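Local atomic coordinates of electron transfer flavoprotein, beta subunit (Thermotoga maritima, PDB entry 7KOE), a protein that binds FAD and probably transfers electrons as the beta subunit of a membrane-associated, electron-bifurcating flavoprotein complex. Residues R51-S57 against D197-R203. Residues are numbered along the deposited sequence; the frame is centred on the assembly and turned at random.
Sequences RALELAS and DELNKPR
Start from helix 47-63, taking its 51-57 portion, and run the loop 197-203 along it, extended from Asn200 onward; the backbones come closest at Glu54 and Pro202, 5.2 Å between CA atoms. Glu54, chi1 t, points at the loop: its OE1 accepts the backbone N of Arg203 at 3.2 Å, the better-directed bond, and pairs with Arg203 NE at 2.8 Å in a salt bridge whose hydrogen-bond angle is poor, while OE2 receives Arg203 NH1 weakly at 3.4 Å. This joins the loop that leaves strand 191-195 of the central sheet to a helix packed against strand 13-22, within the Rossmann-like HUP domain of ETF beta subunits. Ser57 OG is spent on its own helix, donating to Glu54 O at 2.7 Å, and sits over one face of the Arg203 guanidinium. Arg51, its side chain about 10 Å from the bound FAD, gives NE to Asp197 O at 3.0 Å; its NH2 lies 3.8 Å from Asp197 OD2, a long, purely electrostatic pair. To one side, Leu55 CB meets Leu199 CD2 at 3.7 Å, beside Ile162.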
loop_
_atom_site.group_PDB
_atom_site.type_symbol
_atom_site.label_atom_id
_atom_site.label_comp_id
_atom_site.label_asym_id
_atom_site.label_seq_id
_atom_site.Cartn_x
_atom_site.Cartn_y
_atom_site.Cartn_z
ATOM N N ARG A 51 20.784 -43.171 -1.295
ATOM C CA ARG A 51 21.436 -44.409 -0.890
ATOM C C ARG A 51 20.617 -45.620 -1.302
ATOM O O ARG A 51 21.178 -46.690 -1.555
ATOM C CB ARG A 51 21.668 -44.416 0.617
ATOM C CG ARG A 51 22.047 -43.071 1.196
ATOM C CD ARG A 51 23.406 -42.638 0.713
ATOM N NE ARG A 51 24.042 -41.672 1.599
ATOM C CZ ARG A 51 23.826 -40.363 1.556
ATOM N NH1 ARG A 51 22.982 -39.854 0.674
ATOM N NH2 ARG A 51 24.454 -39.562 2.401
ATOM N N ALA A 52 19.295 -45.471 -1.369
ATOM C CA ALA A 52 18.448 -46.558 -1.839
ATOM C C ALA A 52 18.583 -46.747 -3.342
ATOM O O ALA A 52 18.534 -47.877 -3.835
ATOM C CB ALA A 52 16.994 -46.291 -1.464
ATOM N N LEU A 53 18.747 -45.651 -4.084
ATOM C CA LEU A 53 18.928 -45.750 -5.527
ATOM C C LEU A 53 20.304 -46.286 -5.881
ATOM O O LEU A 53 20.453 -46.985 -6.887
ATOM C CB LEU A 53 18.722 -44.390 -6.182
ATOM C CG LEU A 53 17.311 -43.823 -6.157
ATOM C CD1 LEU A 53 17.339 -42.352 -6.478
ATOM C CD2 LEU A 53 16.450 -44.559 -7.126
ATOM N N GLU A 54 21.318 -45.959 -5.083
ATOM C CA GLU A 54 22.659 -46.456 -5.357
ATOM C C GLU A 54 22.763 -47.941 -5.038
ATOM O O GLU A 54 23.441 -48.687 -5.753
ATOM C CB GLU A 54 23.683 -45.631 -4.574
ATOM C CG GLU A 54 25.034 -46.282 -4.322
ATOM C CD GLU A 54 25.827 -46.544 -5.586
ATOM O OE1 GLU A 54 25.639 -45.816 -6.579
ATOM O OE2 GLU A 54 26.651 -47.482 -5.584
ATOM N N LEU A 55 22.065 -48.392 -3.990
ATOM C CA LEU A 55 21.986 -49.821 -3.703
ATOM C C LEU A 55 21.241 -50.562 -4.802
ATOM O O LEU A 55 21.609 -51.684 -5.167
ATOM C CB LEU A 55 21.302 -50.047 -2.357
ATOM C CG LEU A 55 21.006 -51.493 -1.961
ATOM C CD1 LEU A 55 22.294 -52.237 -1.683
ATOM C CD2 LEU A 55 20.085 -51.543 -0.766
ATOM N N ALA A 56 20.206 -49.936 -5.358
ATOM C CA ALA A 56 19.455 -50.549 -6.444
ATOM C C ALA A 56 20.280 -50.628 -7.720
ATOM O O ALA A 56 20.147 -51.583 -8.492
ATOM C CB ALA A 56 18.180 -49.762 -6.689
ATOM N N SER A 57 21.131 -49.632 -7.962
ATOM C CA SER A 57 22.024 -49.703 -9.109
ATOM C C SER A 57 23.139 -50.709 -8.879
ATOM O O SER A 57 23.657 -51.285 -9.839
ATOM C CB SER A 57 22.605 -48.327 -9.408
ATOM O OG SER A 57 23.410 -47.884 -8.335
ATOM N N ASP A 197 21.503 -43.279 5.625
ATOM C CA ASP A 197 22.599 -42.613 4.932
ATOM C C ASP A 197 23.879 -43.430 4.963
ATOM O O ASP A 197 24.724 -43.279 4.077
ATOM C CB ASP A 197 22.888 -41.248 5.555
ATOM C CG ASP A 197 21.679 -40.348 5.590
ATOM O OD1 ASP A 197 21.110 -40.165 6.687
ATOM O OD2 ASP A 197 21.301 -39.809 4.529
ATOM N N GLU A 198 24.047 -44.285 5.965
ATOM C CA GLU A 198 25.322 -44.938 6.209
ATOM C C GLU A 198 25.511 -46.211 5.403
ATOM O O GLU A 198 26.511 -46.904 5.609
ATOM C CB GLU A 198 25.487 -45.254 7.698
ATOM C CG GLU A 198 25.592 -44.036 8.602
ATOM C CD GLU A 198 24.246 -43.570 9.119
ATOM O OE1 GLU A 198 23.242 -44.270 8.878
ATOM O OE2 GLU A 198 24.189 -42.502 9.764
ATOM N N LEU A 199 24.585 -46.543 4.502
ATOM C CA LEU A 199 24.727 -47.774 3.732
ATOM C C LEU A 199 25.852 -47.657 2.717
ATOM O O LEU A 199 26.770 -48.484 2.692
ATOM C CB LEU A 199 23.421 -48.128 3.032
ATOM C CG LEU A 199 23.545 -49.451 2.276
ATOM C CD1 LEU A 199 23.197 -50.600 3.174
ATOM C CD2 LEU A 199 22.687 -49.483 1.045
ATOM N N ASN A 200 25.803 -46.631 1.878
ATOM C CA ASN A 200 26.824 -46.417 0.868
ATOM C C ASN A 200 26.931 -44.923 0.607
ATOM O O ASN A 200 26.296 -44.109 1.283
ATOM C CB ASN A 200 26.499 -47.231 -0.391
ATOM C CG ASN A 200 25.047 -47.113 -0.816
ATOM O OD1 ASN A 200 24.348 -46.172 -0.458
ATOM N ND2 ASN A 200 24.574 -48.111 -1.547
ATOM N N LYS A 201 27.755 -44.562 -0.364
ATOM C CA LYS A 201 27.789 -43.214 -0.880
ATOM C C LYS A 201 27.387 -43.254 -2.345
ATOM O O LYS A 201 27.928 -44.072 -3.103
ATOM C CB LYS A 201 29.175 -42.586 -0.716
ATOM C CG LYS A 201 29.525 -42.313 0.737
ATOM C CD LYS A 201 30.791 -41.493 0.878
ATOM C CE LYS A 201 32.028 -42.325 0.615
ATOM N NZ LYS A 201 33.264 -41.539 0.874
ATOM N N PRO A 202 26.429 -42.433 -2.770
ATOM C CA PRO A 202 25.891 -42.558 -4.127
ATOM C C PRO A 202 26.902 -42.146 -5.180
ATOM O O PRO A 202 27.740 -41.268 -4.968
ATOM C CB PRO A 202 24.683 -41.617 -4.119
ATOM C CG PRO A 202 24.369 -41.410 -2.680
ATOM C CD PRO A 202 25.681 -41.446 -1.982
ATOM N N ARG A 203 26.822 -42.817 -6.321
ATOM C CA ARG A 203 27.833 -42.674 -7.351
ATOM C C ARG A 203 27.686 -41.349 -8.085
ATOM O O ARG A 203 26.608 -40.751 -8.139
ATOM C CB ARG A 203 27.740 -43.827 -8.348
ATOM C CG ARG A 203 26.438 -43.855 -9.129
ATOM C CD ARG A 203 26.325 -45.102 -9.967
ATOM N NE ARG A 203 26.575 -46.303 -9.180
ATOM C CZ ARG A 203 26.300 -47.532 -9.594
ATOM N NH1 ARG A 203 26.562 -48.570 -8.814
ATOM N NH2 ARG A 203 25.760 -47.724 -10.787
#